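Local coordinates for protein microbial serine proteinases; subtilisin (Bacillus subtilis, PDB 2GKO) that probably hydrolyses peptide bonds in proteins as a cold-adapted, calcium-loaded serine endopeptidase of the subtilisin family, at residues T39-L44 / G240-I245; D67-G72 / G105-G110; G276-R281 / G304-Q309. All coordinates share one frame; numbering follows the deposited sequence.

Contact 1: T39-L44 / G240-I245; sequences TNHPDL and GGYATI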
ATOM      1  N   THR A  39      17.832   0.270  -2.737  1.00 12.68           N
ATOM      2  CA  THR A  39      17.743   0.462  -4.182  1.00 13.51           C
ATOM      3  C   THR A  39      18.720  -0.451  -4.957  1.00 13.32           C
ATOM      4  O   THR A  39      18.697  -0.469  -6.174  1.00 13.29           O
ATOM      5  CB  THR A  39      18.048   1.943  -4.548  1.00 14.23           C
ATOM      6  OG1 THR A  39      19.304   2.340  -3.987  1.00 15.48           O
ATOM      7  CG2 THR A  39      17.023   2.878  -3.947  1.00 15.55           C
ATOM      8  N   ASN A  40      19.577  -1.172  -4.249  1.00 12.60           N
ATOM      9  CA  ASN A  40      20.403  -2.192  -4.870  1.00 12.92           C
ATOM     10  C   ASN A  40      19.860  -3.593  -4.696  1.00 12.37           C
ATOM     11  O   ASN A  40      20.526  -4.551  -5.104  1.00 12.63           O
ATOM     12  CB  ASN A  40      21.802  -2.147  -4.302  1.00 13.28           C
ATOM     13  CG  ASN A  40      22.502  -0.843  -4.619  1.00 18.31           C
ATOM     14  OD1 ASN A  40      22.393  -0.338  -5.738  1.00 21.93           O
ATOM     15  ND2 ASN A  40      23.207  -0.283  -3.641  1.00 22.53           N
ATOM     16  N   HIS A  41      18.667  -3.745  -4.121  1.00 11.03           N
ATOM     17  CA  HIS A  41      18.113  -5.081  -3.988  1.00 11.25           C
ATOM     18  C   HIS A  41      17.914  -5.585  -5.409  1.00 10.47           C
ATOM     19  O   HIS A  41      17.326  -4.898  -6.246  1.00  9.72           O
ATOM     20  CB  HIS A  41      16.781  -5.098  -3.254  1.00 11.01           C
ATOM     21  CG  HIS A  41      16.360  -6.466  -2.830  1.00 10.26           C
ATOM     22  ND1 HIS A  41      15.943  -7.420  -3.733  1.00 11.08           N
ATOM     23  CD2 HIS A  41      16.376  -7.068  -1.621  1.00 10.13           C
ATOM     24  CE1 HIS A  41      15.669  -8.537  -3.079  1.00 11.03           C
ATOM     25  NE2 HIS A  41      15.908  -8.344  -1.795  1.00 10.67           N
ATOM     26  N   PRO A  42      18.377  -6.800  -5.711  1.00 11.26           N
ATOM     27  CA  PRO A  42      18.257  -7.303  -7.082  1.00 11.80           C
ATOM     28  C   PRO A  42      16.849  -7.359  -7.643  1.00 11.30           C
ATOM     29  O   PRO A  42      16.679  -7.291  -8.844  1.00 11.82           O
ATOM     30  CB  PRO A  42      18.822  -8.736  -7.005  1.00 12.59           C
ATOM     31  CG  PRO A  42      19.207  -8.981  -5.643  1.00 14.10           C
ATOM     32  CD  PRO A  42      19.102  -7.715  -4.829  1.00 11.81           C
ATOM     33  N   ASP A  43      15.851  -7.506  -6.782  1.00 10.67           N
ATOM     34  CA  ASP A  43      14.470  -7.577  -7.236  1.00 10.17           C
ATOM     35  C   ASP A  43      13.776  -6.222  -7.260  1.00 10.61           C
ATOM     36  O   ASP A  43      12.616  -6.157  -7.621  1.00  9.18           O
ATOM     37  CB  ASP A  43      13.655  -8.501  -6.341  1.00 10.40           C
ATOM     38  CG  ASP A  43      14.228  -9.890  -6.243  1.00 12.52           C
ATOM     39  OD1 ASP A  43      15.011 -10.300  -7.132  1.00 12.26           O
ATOM     40  OD2 ASP A  43      13.941 -10.625  -5.293  1.00 11.69           O
ATOM     41  N   LEU A  44      14.503  -5.158  -6.928  1.00 10.63           N
ATOM     42  CA  LEU A  44      13.943  -3.781  -6.950  1.00 10.72           C
ATOM     43  C   LEU A  44      14.712  -2.796  -7.799  1.00 11.47           C
ATOM     44  O   LEU A  44      14.134  -1.852  -8.302  1.00 10.73           O
ATOM     45  CB  LEU A  44      13.863  -3.206  -5.530  1.00 10.71           C
ATOM     46  CG  LEU A  44      12.999  -3.962  -4.532  1.00 10.72           C
ATOM     47  CD1 LEU A  44      13.146  -3.373  -3.136  1.00 10.80           C
ATOM     48  CD2 LEU A  44      11.557  -3.902  -4.969  1.00 12.06           C
ATOM     49  N   GLY A 240      19.173  -6.941   1.279  1.00 11.27           N
ATOM     50  CA  GLY A 240      19.318  -7.561  -0.034  1.00 11.30           C
ATOM     51  C   GLY A 240      18.770  -8.967  -0.062  1.00 11.51           C
ATOM     52  O   GLY A 240      18.769  -9.616  -1.127  1.00 12.26           O
ATOM     53  N   GLY A 241      18.301  -9.428   1.092  1.00 11.54           N
ATOM     54  CA  GLY A 241      17.629 -10.696   1.210  1.00 11.01           C
ATOM     55  C   GLY A 241      16.134 -10.501   1.322  1.00 10.21           C
ATOM     56  O   GLY A 241      15.556  -9.663   0.637  1.00  9.62           O
ATOM     57  N   TYR A 242      15.514 -11.317   2.172  1.00 10.25           N
ATOM     58  CA  TYR A 242      14.057 -11.406   2.260  1.00  9.64           C
ATOM     59  C   TYR A 242      13.623 -11.543   3.720  1.00  8.37           C
ATOM     60  O   TYR A 242      14.436 -11.754   4.626  1.00 10.53           O
ATOM     61  CB  TYR A 242      13.536 -12.579   1.404  1.00  9.36           C
ATOM     62  CG  TYR A 242      14.013 -12.491  -0.028  1.00  9.72           C
ATOM     63  CD1 TYR A 242      15.263 -13.018  -0.396  1.00 11.51           C
ATOM     64  CD2 TYR A 242      13.259 -11.857  -0.985  1.00 10.71           C
ATOM     65  CE1 TYR A 242      15.740 -12.887  -1.679  1.00 10.55           C
ATOM     66  CE2 TYR A 242      13.726 -11.731  -2.285  1.00 10.25           C
ATOM     67  CZ  TYR A 242      14.972 -12.261  -2.613  1.00  9.99           C
ATOM     68  OH  TYR A 242      15.440 -12.142  -3.878  1.00 11.47           O
ATOM     69  N   ALA A 243      12.337 -11.383   3.946  1.00  8.31           N
ATOM     70  CA  ALA A 243      11.758 -11.443   5.281  1.00  8.67           C
ATOM     71  C   ALA A 243      10.283 -11.700   5.171  1.00  7.85           C
ATOM     72  O   ALA A 243       9.634 -11.348   4.193  1.00  7.36           O
ATOM     73  CB  ALA A 243      11.970 -10.107   6.022  1.00  8.33           C
ATOM     74  N   THR A 244       9.738 -12.335   6.194  1.00  9.09           N
ATOM     75  CA  THR A 244       8.322 -12.573   6.310  1.00  9.03           C
ATOM     76  C   THR A 244       7.728 -11.926   7.552  1.00  8.90           C
ATOM     77  O   THR A 244       8.114 -12.266   8.657  1.00  8.32           O
ATOM     78  CB  THR A 244       8.060 -14.068   6.392  1.00  9.88           C
ATOM     79  OG1 THR A 244       8.625 -14.722   5.231  1.00 11.02           O
ATOM     80  CG2 THR A 244       6.560 -14.357   6.344  1.00 11.48           C
ATOM     81  N   ILE A 245       6.812 -10.986   7.359  1.00  9.01           N
ATOM     82  CA  ILE A 245       6.187 -10.243   8.451  1.00  8.26           C
ATOM     83  C   ILE A 245       4.694 -10.034   8.202  1.00  7.96           C
ATOM     84  O   ILE A 245       4.204 -10.262   7.104  1.00  8.24           O
ATOM     85  CB  ILE A 245       6.900  -8.869   8.670  1.00  7.32           C
ATOM     86  CG1 ILE A 245       7.021  -8.066   7.366  1.00  8.34           C
ATOM     87  CG2 ILE A 245       8.238  -9.077   9.344  1.00  7.06           C
ATOM     88  CD1 ILE A 245       7.495  -6.627   7.574  1.00  9.21           C
TER
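The imidazole of His41 bonds Gly241 through NE2 and turns its edge to the Tyr242 ring. CG, anti to the backbone N (chi1 -166°), carries the ring toward 240-242, where NE2 donates to Gly241 O at 2.8 Å, in the imidazole plane. The other ring nitrogen, ND1, accepts from Asp43 N at 3.1 Å. The two bonds fix the rotation of the ring and are consistent with a neutral imidazole protonated on NE2. CD2 packs on Gly240 CA at 3.4 Å. The stack with Tyr242 is offset edge-to-face, with ring planes at 84°. NE2 lies over one face, offset toward the rim, and CE1 is 3.8 Å from both Tyr242 CE2 and CZ. The contact joins the loop after strand 29-34 to the antiparallel hairpin of strands 233-236 and 242-245 in this subtilisin. An alanine in place of His41 would probably leave Gly241 O and Asp43 N without these partners and open a gap over the Tyr242 face. Tyr242 OH donates to Asp43 OD2 at 2.6 Å, on the syn side but 32° out of the carboxylate plane. OD2 also accepts from Val89 N. Tyr234 lies nearly parallel to the Tyr242 ring.

Contact 2: D67-G72 / G105-G110; sequences DRQGHG and GDDGSG. With PMS (phenylmethanesulfonic acid), chain G.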
ATOM      1  N   ASP A  67      17.487   2.290   3.548  1.00 10.60           N
ATOM      2  CA  ASP A  67      16.699   1.549   4.499  1.00 10.46           C
ATOM      3  C   ASP A  67      17.627   0.760   5.419  1.00 10.65           C
ATOM      4  O   ASP A  67      18.373  -0.080   4.944  1.00 11.62           O
ATOM      5  CB  ASP A  67      15.778   0.604   3.730  1.00 10.28           C
ATOM      6  CG  ASP A  67      14.763  -0.057   4.591  1.00  9.09           C
ATOM      7  OD1 ASP A  67      14.620   0.309   5.791  1.00  8.79           O
ATOM      8  OD2 ASP A  67      14.082  -1.012   4.150  1.00  8.76           O
ATOM      9  N   ARG A  68      17.544   1.023   6.718  1.00 11.24           N
ATOM     10  CA  ARG A  68      18.292   0.297   7.736  1.00 12.12           C
ATOM     11  C   ARG A  68      17.349  -0.468   8.655  1.00 11.91           C
ATOM     12  O   ARG A  68      17.766  -1.044   9.652  1.00 12.57           O
ATOM     13  CB  ARG A  68      19.140   1.275   8.536  1.00 12.88           C
ATOM     14  CG  ARG A  68      20.205   1.963   7.676  1.00 15.50           C
ATOM     15  CD  ARG A  68      20.879   3.119   8.349  1.00 20.32           C
ATOM     16  NE  ARG A  68      21.892   3.700   7.466  1.00 22.61           N
ATOM     17  CZ  ARG A  68      21.798   4.901   6.891  1.00 24.11           C
ATOM     18  NH1 ARG A  68      20.730   5.678   7.087  1.00 24.16           N
ATOM     19  NH2 ARG A  68      22.777   5.313   6.093  1.00 25.74           N
ATOM     20  N   GLN A  69      16.068  -0.472   8.320  1.00 11.32           N
ATOM     21  CA  GLN A  69      15.045  -1.136   9.124  1.00 12.24           C
ATOM     22  C   GLN A  69      14.478  -2.374   8.385  1.00 11.73           C
ATOM     23  O   GLN A  69      14.397  -3.461   8.963  1.00 11.90           O
ATOM     24  CB  GLN A  69      13.914  -0.146   9.428  1.00 13.77           C
ATOM     25  CG  GLN A  69      14.233   0.881  10.493  1.00 18.48           C
ATOM     26  CD  GLN A  69      13.828   0.378  11.867  1.00 26.82           C
ATOM     27  OE1 GLN A  69      14.352  -0.635  12.335  1.00 31.96           O
ATOM     28  NE2 GLN A  69      12.881   1.059  12.501  1.00 31.87           N
ATOM     29  N   GLY A  70      14.099  -2.207   7.125  1.00  9.85           N
ATOM     30  CA  GLY A  70      13.509  -3.278   6.340  1.00  9.76           C
ATOM     31  C   GLY A  70      12.113  -2.999   5.838  1.00  9.63           C
ATOM     32  O   GLY A  70      11.746  -3.460   4.777  1.00  9.23           O
ATOM     33  N   HIS A  71      11.334  -2.248   6.619  1.00  9.56           N
ATOM     34  CA  HIS A  71       9.916  -2.021   6.291  1.00 10.16           C
ATOM     35  C   HIS A  71       9.703  -1.480   4.888  1.00  9.36           C
ATOM     36  O   HIS A  71       8.864  -1.961   4.151  1.00  8.51           O
ATOM     37  CB  HIS A  71       9.292  -1.009   7.246  1.00 11.37           C
ATOM     38  CG  HIS A  71       9.235  -1.442   8.666  1.00 17.92           C
ATOM     39  ND1 HIS A  71       8.642  -0.670   9.646  1.00 23.18           N
ATOM     40  CD2 HIS A  71       9.666  -2.567   9.281  1.00 21.03           C
ATOM     41  CE1 HIS A  71       8.724  -1.301  10.806  1.00 24.01           C
ATOM     42  NE2 HIS A  71       9.349  -2.449  10.612  1.00 24.36           N
ATOM     43  N   GLY A  72      10.400  -0.401   4.540  1.00  7.88           N
ATOM     44  CA  GLY A  72      10.214   0.233   3.263  1.00  7.78           C
ATOM     45  C   GLY A  72      10.584  -0.709   2.125  1.00  7.64           C
ATOM     46  O   GLY A  72       9.912  -0.741   1.109  1.00  7.08           O
ATOM     47  N   GLY A 105      12.744   8.158   9.981  1.00 25.26           N
ATOM     48  CA  GLY A 105      14.162   8.448  10.033  1.00 28.60           C
ATOM     49  C   GLY A 105      14.807   7.611  11.086  1.00 31.93           C
ATOM     50  O   GLY A 105      14.131   7.138  12.010  1.00 32.54           O
ATOM     51  N   ASP A 106      16.120   7.438  10.960  1.00 35.65           N
ATOM     52  CA  ASP A 106      16.845   6.571  11.864  1.00 38.19           C
ATOM     53  C   ASP A 106      17.002   7.259  13.225  1.00 39.98           C
ATOM     54  O   ASP A 106      17.200   8.480  13.308  1.00 40.56           O
ATOM     55  CB  ASP A 106      18.226   6.135  11.322  1.00 38.78           C
ATOM     56  CG  ASP A 106      18.226   5.812   9.826  1.00 40.30           C
ATOM     57  OD1 ASP A 106      17.605   4.819   9.387  1.00 39.73           O
ATOM     58  OD2 ASP A 106      18.866   6.525   9.017  1.00 44.06           O
ATOM     59  N   ASP A 107      16.802   6.496  14.292  1.00 42.00           N
ATOM     60  CA  ASP A 107      16.016   5.265  14.225  1.00 43.69           C
ATOM     61  C   ASP A 107      15.183   5.190  15.491  1.00 44.52           C
ATOM     62  O   ASP A 107      15.521   5.766  16.534  1.00 45.15           O
ATOM     63  CB  ASP A 107      16.873   4.015  13.962  1.00 44.11           C
ATOM     64  CG  ASP A 107      16.428   3.237  12.726  1.00 45.55           C
ATOM     65  OD1 ASP A 107      16.315   1.997  12.813  1.00 48.22           O
ATOM     66  OD2 ASP A 107      16.188   3.769  11.617  1.00 47.41           O
ATOM     67  N   GLY A 108      14.088   4.459  15.374  1.00 45.17           N
ATOM     68  CA  GLY A 108      12.834   4.879  15.959  1.00 45.20           C
ATOM     69  C   GLY A 108      12.052   5.116  14.684  1.00 45.32           C
ATOM     70  O   GLY A 108      11.843   4.134  13.948  1.00 46.19           O
ATOM     71  N   SER A 109      11.647   6.365  14.394  1.00 44.59           N
ATOM     72  CA  SER A 109      11.130   6.714  13.050  1.00 43.89           C
ATOM     73  C   SER A 109      10.542   8.143  12.849  1.00 42.43           C
ATOM     74  O   SER A 109      11.290   9.112  12.863  1.00 43.52           O
ATOM     75  CB  SER A 109      10.182   5.618  12.531  1.00 43.98           C
ATOM     76  OG  SER A 109      10.925   4.551  11.936  1.00 44.86           O
ATOM     77  N   GLY A 110       9.222   8.282  12.692  1.00 40.77           N
ATOM     78  CA  GLY A 110       8.658   9.303  11.810  1.00 38.57           C
ATOM     79  C   GLY A 110       7.963  10.563  12.291  1.00 36.92           C
ATOM     80  O   GLY A 110       6.868  10.516  12.880  1.00 37.16           O
TER
HETATM   81  C   PMS G 601       3.552  -0.764  10.255  1.00 23.35           C
HETATM   82  S   PMS G 601       2.105  -0.923   9.418  1.00 22.24           S
HETATM   83  C1  PMS G 601       4.486  -1.958  10.098  1.00 27.00           C
HETATM   84  C2  PMS G 601       4.441  -3.022  10.997  1.00 29.18           C
HETATM   85  C3  PMS G 601       5.316  -4.105  10.864  1.00 30.57           C
HETATM   86  C4  PMS G 601       6.264  -4.095   9.850  1.00 30.81           C
HETATM   87  C5  PMS G 601       6.345  -3.022   8.970  1.00 29.19           C
HETATM   88  C6  PMS G 601       5.459  -1.956   9.105  1.00 28.95           C
HETATM   89  O2S PMS G 601       1.270   0.192   9.806  1.00 23.45           O
HETATM   90  O1S PMS G 601       1.631  -2.277   9.689  1.00 17.47           O
HETATM   91  O   HOH W   1      15.723   3.076   7.688  1.00 12.58           O
HETATM   92  O   HOH W   2      17.817  -0.094  12.459  1.00 30.94           O
HETATM   93  O   HOH W   3      11.452   1.482  15.136  1.00 45.53           O
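Arg68 and Gln69 meet Asp106 and Asp107 at the surface. The contact joins the turn leading into helix 71-80 to the loop between strand 97-102 and helix 112-129. In subtilisins the latter loop probably borders the substrate cleft. The first segment starts with an Asx turn. Asp67 OD1 accepts from Gln69 N at 3.0 Å and from Gly70 N at 2.9 Å. Both donors come from the same face of the carboxylate. Thr35 OG1 is a further partner of OD1, while OD2 bonds Thr73 OG1.

Arg68 runs extended from CG to NE across the Asp106 side chain. NH1 forms a salt bridge with Asp106 OD2 at 2.8 Å. Its hydrogen bond is weak, with an angle of 127° at the hydrogen, and the guanidinium and carboxylate planes are 77° apart. Lys102 NZ is a second positive partner of OD2. One water accepts from Arg68 N at 2.9 Å and donates to Asp106 OD1. Another bridges Arg68 O to Asp107 OD1, 2.6 Å from that oxygen.

Gln69 bends at chi2 (-91°). It meets Asp107 tip to tip, with no direct hydrogen bond between them. A third water instead accepts from Gln69 NE2 at 3.0 Å and, in the model, donates to Gly108 O.

Gly70 is the N-cap of the helix; at its backbone angles a CB would press on the carbonyl O of the residue before. His71 follows and is probably the catalytic histidine, as in other subtilisins. One face of its imidazole receives the phenyl ring of phenylmethanesulfonic acid: PMS C5 lies over the ring centre, 3.3 Å from His71 CG.

Contact 3: G276-R281 / G304-Q309; sequences GELQTR and GFAKVQ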
ATOM      1  N   GLY A 276     -12.231   4.366  -7.755  1.00 15.79           N
ATOM      2  CA  GLY A 276     -13.544   3.813  -8.011  1.00 15.51           C
ATOM      3  C   GLY A 276     -13.479   2.410  -8.571  1.00 15.92           C
ATOM      4  O   GLY A 276     -14.310   1.569  -8.228  1.00 16.27           O
ATOM      5  N   GLU A 277     -12.489   2.139  -9.421  1.00 15.92           N
ATOM      6  CA  GLU A 277     -12.277   0.800  -9.933  1.00 15.96           C
ATOM      7  C   GLU A 277     -11.856  -0.162  -8.817  1.00 15.78           C
ATOM      8  O   GLU A 277     -12.323  -1.279  -8.773  1.00 14.85           O
ATOM      9  CB  GLU A 277     -11.264   0.790 -11.094  1.00 15.74           C
ATOM     10  CG  GLU A 277     -10.986  -0.579 -11.719  1.00 16.75           C
ATOM     11  CD  GLU A 277     -12.202  -1.199 -12.395  1.00 17.41           C
ATOM     12  OE1 GLU A 277     -13.162  -0.454 -12.700  1.00 20.52           O
ATOM     13  OE2 GLU A 277     -12.154  -2.423 -12.632  1.00 18.39           O
ATOM     14  N   LEU A 278     -10.971   0.266  -7.921  1.00 15.49           N
ATOM     15  CA  LEU A 278     -10.642  -0.562  -6.756  1.00 15.29           C
ATOM     16  C   LEU A 278     -11.881  -0.897  -5.937  1.00 15.35           C
ATOM     17  O   LEU A 278     -12.056  -2.025  -5.512  1.00 14.84           O
ATOM     18  CB  LEU A 278      -9.631   0.158  -5.852  1.00 15.19           C
ATOM     19  CG  LEU A 278      -8.190   0.263  -6.359  1.00 16.03           C
ATOM     20  CD1 LEU A 278      -7.407   1.167  -5.411  1.00 17.26           C
ATOM     21  CD2 LEU A 278      -7.511  -1.100  -6.493  1.00 15.68           C
ATOM     22  N   GLN A 279     -12.718   0.100  -5.709  1.00 15.92           N
ATOM     23  CA  GLN A 279     -13.944  -0.063  -4.930  1.00 17.15           C
ATOM     24  C   GLN A 279     -14.885  -1.051  -5.601  1.00 17.89           C
ATOM     25  O   GLN A 279     -15.439  -1.930  -4.953  1.00 18.58           O
ATOM     26  CB  GLN A 279     -14.644   1.272  -4.726  1.00 17.07           C
ATOM     27  CG  GLN A 279     -13.979   2.166  -3.687  1.00 17.70           C
ATOM     28  CD  GLN A 279     -14.525   3.575  -3.657  1.00 18.95           C
ATOM     29  OE1 GLN A 279     -15.567   3.866  -4.267  1.00 20.15           O
ATOM     30  NE2 GLN A 279     -13.844   4.457  -2.948  1.00 16.76           N
ATOM     31  N   THR A 280     -15.055  -0.912  -6.912  1.00 18.40           N
ATOM     32  CA  THR A 280     -15.887  -1.841  -7.678  1.00 18.59           C
ATOM     33  C   THR A 280     -15.400  -3.266  -7.614  1.00 18.16           C
ATOM     34  O   THR A 280     -16.164  -4.187  -7.365  1.00 17.86           O
ATOM     35  CB  THR A 280     -15.926  -1.380  -9.151  1.00 18.88           C
ATOM     36  OG1 THR A 280     -16.589  -0.118  -9.208  1.00 20.33           O
ATOM     37  CG2 THR A 280     -16.760  -2.314 -10.012  1.00 20.86           C
ATOM     38  N   ARG A 281     -14.113  -3.438  -7.885  1.00 17.48           N
ATOM     39  CA  ARG A 281     -13.474  -4.742  -7.826  1.00 17.47           C
ATOM     40  C   ARG A 281     -13.584  -5.387  -6.441  1.00 17.74           C
ATOM     41  O   ARG A 281     -13.825  -6.586  -6.334  1.00 19.15           O
ATOM     42  CB  ARG A 281     -12.009  -4.607  -8.210  1.00 17.39           C
ATOM     43  CG  ARG A 281     -11.794  -4.357  -9.686  1.00 17.39           C
ATOM     44  CD  ARG A 281     -10.395  -4.543 -10.088  1.00 17.96           C
ATOM     45  NE  ARG A 281     -10.134  -4.147 -11.479  1.00 17.64           N
ATOM     46  CZ  ARG A 281      -9.077  -4.533 -12.161  1.00 17.29           C
ATOM     47  NH1 ARG A 281      -8.917  -4.108 -13.410  1.00 19.66           N
ATOM     48  NH2 ARG A 281      -8.198  -5.370 -11.630  1.00 18.42           N
ATOM     49  N   GLY A 304     -14.517  -5.100   0.285  1.00 13.57           N
ATOM     50  CA  GLY A 304     -14.025  -6.417  -0.059  1.00 13.45           C
ATOM     51  C   GLY A 304     -12.576  -6.439  -0.502  1.00 13.28           C
ATOM     52  O   GLY A 304     -11.792  -5.562  -0.145  1.00 13.19           O
ATOM     53  N   PHE A 305     -12.242  -7.436  -1.310  1.00 13.25           N
ATOM     54  CA  PHE A 305     -10.874  -7.745  -1.701  1.00 13.36           C
ATOM     55  C   PHE A 305     -10.741  -7.522  -3.218  1.00 14.20           C
ATOM     56  O   PHE A 305     -11.129  -8.389  -4.021  1.00 15.36           O
ATOM     57  CB  PHE A 305     -10.598  -9.212  -1.322  1.00 13.04           C
ATOM     58  CG  PHE A 305      -9.210  -9.733  -1.672  1.00 12.39           C
ATOM     59  CD1 PHE A 305      -8.908 -11.076  -1.502  1.00 12.05           C
ATOM     60  CD2 PHE A 305      -8.206  -8.898  -2.141  1.00 13.44           C
ATOM     61  CE1 PHE A 305      -7.665 -11.581  -1.803  1.00 12.51           C
ATOM     62  CE2 PHE A 305      -6.957  -9.413  -2.444  1.00 12.53           C
ATOM     63  CZ  PHE A 305      -6.677 -10.722  -2.272  1.00 13.72           C
ATOM     64  N   ALA A 306     -10.227  -6.350  -3.606  1.00 14.69           N
ATOM     65  CA  ALA A 306      -9.971  -6.071  -5.023  1.00 14.13           C
ATOM     66  C   ALA A 306      -8.851  -6.968  -5.526  1.00 14.79           C
ATOM     67  O   ALA A 306      -7.791  -7.080  -4.909  1.00 13.70           O
ATOM     68  CB  ALA A 306      -9.647  -4.624  -5.245  1.00 13.70           C
ATOM     69  N   LYS A 307      -9.100  -7.619  -6.668  1.00 14.43           N
ATOM     70  CA  LYS A 307      -8.175  -8.526  -7.301  1.00 14.55           C
ATOM     71  C   LYS A 307      -7.908  -8.138  -8.766  1.00 14.64           C
ATOM     72  O   LYS A 307      -8.561  -7.265  -9.329  1.00 15.29           O
ATOM     73  CB  LYS A 307      -8.759  -9.942  -7.265  1.00 14.67           C
ATOM     74  CG  LYS A 307      -8.942 -10.540  -5.872  1.00 14.26           C
ATOM     75  CD  LYS A 307      -9.376 -11.988  -5.960  1.00 15.96           C
ATOM     76  CE  LYS A 307     -10.054 -12.490  -4.691  1.00 16.02           C
ATOM     77  NZ  LYS A 307     -10.461 -13.937  -4.836  1.00 16.56           N
ATOM     78  N   VAL A 308      -6.943  -8.829  -9.346  1.00 16.37           N
ATOM     79  CA  VAL A 308      -6.621  -8.722 -10.764  1.00 16.94           C
ATOM     80  C   VAL A 308      -7.754  -9.303 -11.613  1.00 19.40           C
ATOM     81  O   VAL A 308      -8.085  -8.754 -12.658  1.00 20.54           O
ATOM     82  CB  VAL A 308      -5.319  -9.479 -11.049  1.00 16.71           C
ATOM     83  CG1 VAL A 308      -5.037  -9.606 -12.559  1.00 17.53           C
ATOM     84  CG2 VAL A 308      -4.147  -8.781 -10.355  1.00 16.12           C
ATOM     85  N   GLN A 309      -8.316 -10.415 -11.167  1.00 20.77           N
ATOM     86  CA  GLN A 309      -9.296 -11.173 -11.971  1.00 23.24           C
ATOM     87  C   GLN A 309     -10.272 -11.916 -11.056  1.00 23.85           C
ATOM     88  O   GLN A 309      -9.940 -12.234  -9.907  1.00 24.17           O
ATOM     89  CB  GLN A 309      -8.573 -12.137 -12.951  1.00 23.55           C
ATOM     90  CG  GLN A 309      -8.315 -13.566 -12.415  1.00 25.57           C
ATOM     91  CD  GLN A 309      -7.311 -14.409 -13.236  1.00 27.55           C
ATOM     92  OE1 GLN A 309      -6.795 -15.433 -12.737  1.00 27.52           O
ATOM     93  NE2 GLN A 309      -7.066 -14.016 -14.478  1.00 25.29           N
TER
HETATM   94  O   HOH W   4     -11.787  -8.166  -7.797  1.00 21.65           O
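Arg281 reaches across to Lys307 and packs on Ala306. The contact joins helix 271-283, the last helix of the chain, to the C-terminal tail of this subtilisin. Arg281 NH2 donates to Lys307 O at 3.0 Å, with an angle of 152° at the hydrogen. The oxygen sits at the edge of the guanidinium, tilted 17° from its plane. CD of the same arginine passes 3.4 Å from Lys307 O, which places the carbonyl beside the methylene as well as beside the NH2 group.

Closer to the backbone, the Ala306 methyl points at the helix. Its CB meets Arg281 CB at 3.8 Å and Leu278 O at 3.6 Å. Leu278 CD2 touches the same methyl more loosely. A water links the two backbones here. It donates to Arg281 O at 3.0 Å and accepts from Lys307 N.

The next shell sets the arginine. The side chain is extended from CG to NE. Glu277, one turn earlier, forms a salt bridge through OE2 to Arg281 NE at 2.9 Å. That bond is almost straight at 174°, lies in the guanidinium plane and uses the anti lone pair of OE2. The guanidinium is thus held by the helix at NE and by the tail at NH2. Further out, Leu278 and Arg281 pack on Ile262, and Ala306 on Leu258, so helix 248-265 lies against both segments.

The tail is fixed by other bonds. Phe305 O accepts from Asn285 ND2, and the backbone of Val308 pairs with Ile13 of helix 8-14. The Phe305 side chain touches Ile13 and Ile287. Lys307 CG sits over the centre of one Phe305 face, 4.0 Å above the ring plane.

In the fold
Contact 2 is a surface contact, while contacts 1 and 3 are partly buried. Contacts 1 and 2 share a neighbourhood. Their centres are about 15 Å apart, and contact 2 is nested in the chain loop closed by contact 1. Contact 2 includes the start of helix 71-80, and Leu44 and Ile245 of contact 1 touch that helix. Each also holds one residue of the phenylmethanesulfonic acid pocket, Ile245 or His71. Contact 3 lies across the chain's centre from contact 2 and joins helix 271-283 to the C-terminal tail. The chemistry differs. Contact 1 relies on direct side-chain bonds and an aromatic pair. Contact 2 uses charges and three bridging waters. Contact 3 combines methyl packing with an arginine bonded to a backbone carbonyl.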